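Local atomic coordinates of HIAXHD3 (Humicola insolens, PDB entry 3ZXK), a protein that is a family 43 glycoside hydrolase that removes alpha-L-arabinofuranosyl side chains, probably from xylan-type polysaccharides. Residues 262-267 with 274-279. Residues are numbered along the deposited sequence; the frame is centred on the assembly and turned at random.
Sequences YVAFMD and IPVVAP. With AHR (alpha-L-arabinofuranose), chain C.
Tyr-262 and Ala-278 form a hydrogen-bonded antiparallel pair, with Tyr-262 N to Ala-278 O at 2.8 Å and Ala-278 N returning a bond to Tyr-262 O. Ala-264 with Val-276 and Met-266 with Ile-274 each repeat this reciprocal pair of hydrogen bonds. The longest of the six is Ile-274 N to Met-266 O, 3.2 Å. The donor Val-276 N lies above the carbonyl plane of Ala-264, 36° out of it. The N-to-C directions of the two short strand segments lie 137° apart, a strong twist. At the non-hydrogen-bonded pairs, CA-H groups face carbonyl oxygens, as Pro-275 CA does Ala-264 O at 3.2 Å. Residues 262-267 and 274-279 belong to a beta hairpin at the centre of a four-stranded antiparallel sheet, one blade of the family 43 five-bladed beta-propeller. Val-263, Phe-265, Pro-275 and Val-277 share one face. There Val-263 and Val-277 lie side by side, CG2 to CG2 at 4.1 Å. On the other face Met-266, in the conformer given, crosses Val-276 at about a right angle, its CG 3.6 Å from Val-276 CG1. Tyr-262 OH is hydrogen-bonded to Gln-249 O. The first strand leads to the glycan pocket. Asp-267 grips the arabinofuranose with both oxygens: OD1 accepts from O3 at 2.6 Å and OD2 from O5 at 2.7 Å. The same O3 lies in plane at the edge of the Phe-265 ring, 3.8 Å from CE1. His-248 NE2 and Arg-273 NH1 are also hydrogen-bonded to this sugar.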
loop_
_atom_site.group_PDB
_atom_site.type_symbol
_atom_site.label_atom_id
_atom_site.label_comp_id
_atom_site.label_asym_id
_atom_site.label_seq_id
_atom_site.Cartn_x
_atom_site.Cartn_y
_atom_site.Cartn_z
ATOM N N TYR A 262 4.444 -9.500 17.136
ATOM C CA TYR A 262 5.199 -8.464 16.414
ATOM C C TYR A 262 4.860 -8.645 14.916
ATOM O O TYR A 262 5.038 -9.750 14.346
ATOM C CB TYR A 262 6.708 -8.586 16.719
ATOM C CG TYR A 262 7.601 -7.626 15.956
ATOM C CD1 TYR A 262 7.138 -6.364 15.544
ATOM C CD2 TYR A 262 8.913 -7.982 15.622
ATOM C CE1 TYR A 262 7.952 -5.490 14.842
ATOM C CE2 TYR A 262 9.717 -7.133 14.912
ATOM C CZ TYR A 262 9.240 -5.907 14.502
ATOM O OH TYR A 262 10.092 -5.088 13.788
ATOM N N VAL A 263 4.324 -7.592 14.308
ATOM C CA VAL A 263 4.009 -7.614 12.872
ATOM C C VAL A 263 5.050 -6.719 12.231
ATOM O O VAL A 263 5.036 -5.508 12.423
ATOM C CB VAL A 263 2.590 -7.080 12.546
ATOM C CG1 VAL A 263 2.295 -7.248 11.070
ATOM C CG2 VAL A 263 1.549 -7.833 13.357
ATOM N N ALA A 264 5.966 -7.320 11.488
ATOM C CA ALA A 264 7.043 -6.544 10.832
ATOM C C ALA A 264 6.839 -6.618 9.327
ATOM O O ALA A 264 5.890 -7.272 8.869
ATOM C CB ALA A 264 8.430 -7.089 11.209
ATOM N N PHE A 265 7.688 -5.976 8.520
ATOM C CA PHE A 265 7.626 -6.323 7.107
ATOM C C PHE A 265 8.994 -6.649 6.560
ATOM O O PHE A 265 10.027 -6.311 7.176
ATOM C CB PHE A 265 6.927 -5.230 6.241
ATOM C CG PHE A 265 7.534 -3.871 6.385
ATOM C CD1 PHE A 265 8.663 -3.521 5.637
ATOM C CD2 PHE A 265 6.983 -2.937 7.272
ATOM C CE1 PHE A 265 9.235 -2.258 5.770
ATOM C CE2 PHE A 265 7.539 -1.683 7.390
ATOM C CZ PHE A 265 8.657 -1.338 6.644
ATOM N N MET A 266 8.977 -7.323 5.406
ATOM C CA MET A 266 10.159 -7.748 4.657
ATOM C C MET A 266 10.315 -6.862 3.422
ATOM O O MET A 266 9.299 -6.456 2.834
ATOM C CB MET A 266 9.963 -9.186 4.157
ATOM C CG MET A 266 9.668 -10.229 5.227
ATOM S SD MET A 266 11.013 -10.477 6.413
ATOM C CE MET A 266 12.382 -11.000 5.371
ATOM N N ASP A 267 11.558 -6.645 2.987
ATOM C CA ASP A 267 11.865 -5.994 1.695
ATOM C C ASP A 267 11.799 -6.985 0.514
ATOM O O ASP A 267 12.803 -7.315 -0.117
ATOM C CB ASP A 267 13.206 -5.229 1.738
ATOM C CG ASP A 267 13.158 -3.988 2.643
ATOM O OD1 ASP A 267 12.095 -3.346 2.723
ATOM O OD2 ASP A 267 14.193 -3.656 3.280
ATOM N N ILE A 274 6.112 -6.634 2.538
ATOM C CA ILE A 274 5.021 -7.513 2.914
ATOM C C ILE A 274 5.113 -7.941 4.382
ATOM O O ILE A 274 6.199 -8.112 4.923
ATOM C CB ILE A 274 4.932 -8.732 1.939
ATOM C CG1 ILE A 274 6.108 -9.703 2.141
ATOM C CG2 ILE A 274 4.834 -8.238 0.485
ATOM C CD1 ILE A 274 6.090 -10.870 1.169
ATOM N N PRO A 275 3.959 -8.133 5.037
ATOM C CA PRO A 275 3.999 -8.378 6.475
ATOM C C PRO A 275 4.270 -9.825 6.889
ATOM O O PRO A 275 3.797 -10.770 6.240
ATOM C CB PRO A 275 2.584 -7.986 6.945
ATOM C CG PRO A 275 1.714 -8.199 5.744
ATOM C CD PRO A 275 2.585 -7.864 4.549
ATOM N N VAL A 276 5.031 -9.948 7.973
ATOM C CA VAL A 276 5.316 -11.239 8.632
ATOM C C VAL A 276 4.988 -11.066 10.121
ATOM O O VAL A 276 5.090 -9.966 10.664
ATOM C CB VAL A 276 6.790 -11.686 8.421
ATOM C CG1 VAL A 276 7.037 -11.971 6.939
ATOM C CG2 VAL A 276 7.752 -10.615 8.887
ATOM N N VAL A 277 4.597 -12.167 10.770
ATOM C CA VAL A 277 4.110 -12.149 12.163
ATOM C C VAL A 277 4.884 -13.168 13.003
ATOM O O VAL A 277 5.126 -14.292 12.557
ATOM C CB VAL A 277 2.590 -12.457 12.217
ATOM C CG1 VAL A 277 2.073 -12.390 13.652
ATOM C CG2 VAL A 277 1.817 -11.436 11.374
ATOM N N ALA A 278 5.319 -12.741 14.185
ATOM C CA ALA A 278 5.872 -13.660 15.212
ATOM C C ALA A 278 5.254 -13.401 16.601
ATOM O O ALA A 278 4.916 -12.281 16.927
ATOM C CB ALA A 278 7.380 -13.535 15.278
ATOM N N PRO A 279 5.154 -14.435 17.432
ATOM C CA PRO A 279 4.762 -14.185 18.816
ATOM C C PRO A 279 5.860 -13.463 19.609
ATOM O O PRO A 279 7.064 -13.563 19.282
ATOM C CB PRO A 279 4.566 -15.587 19.399
ATOM C CG PRO A 279 4.756 -16.535 18.258
ATOM C CD PRO A 279 5.574 -15.827 17.223
HETATM O O5 AHR C . 15.678 -1.656 2.273
HETATM C C5 AHR C . 14.675 -0.854 1.618
HETATM C C4 AHR C . 14.035 0.164 2.567
HETATM O O4 AHR C . 15.022 1.044 3.100
HETATM C C3 AHR C . 13.373 -0.383 3.829
HETATM O O3 AHR C . 12.060 -0.871 3.602
HETATM C C2 AHR C . 13.320 0.795 4.763
HETATM O O2 AHR C . 13.489 0.399 6.138
HETATM C C1 AHR C . 14.510 1.620 4.316
#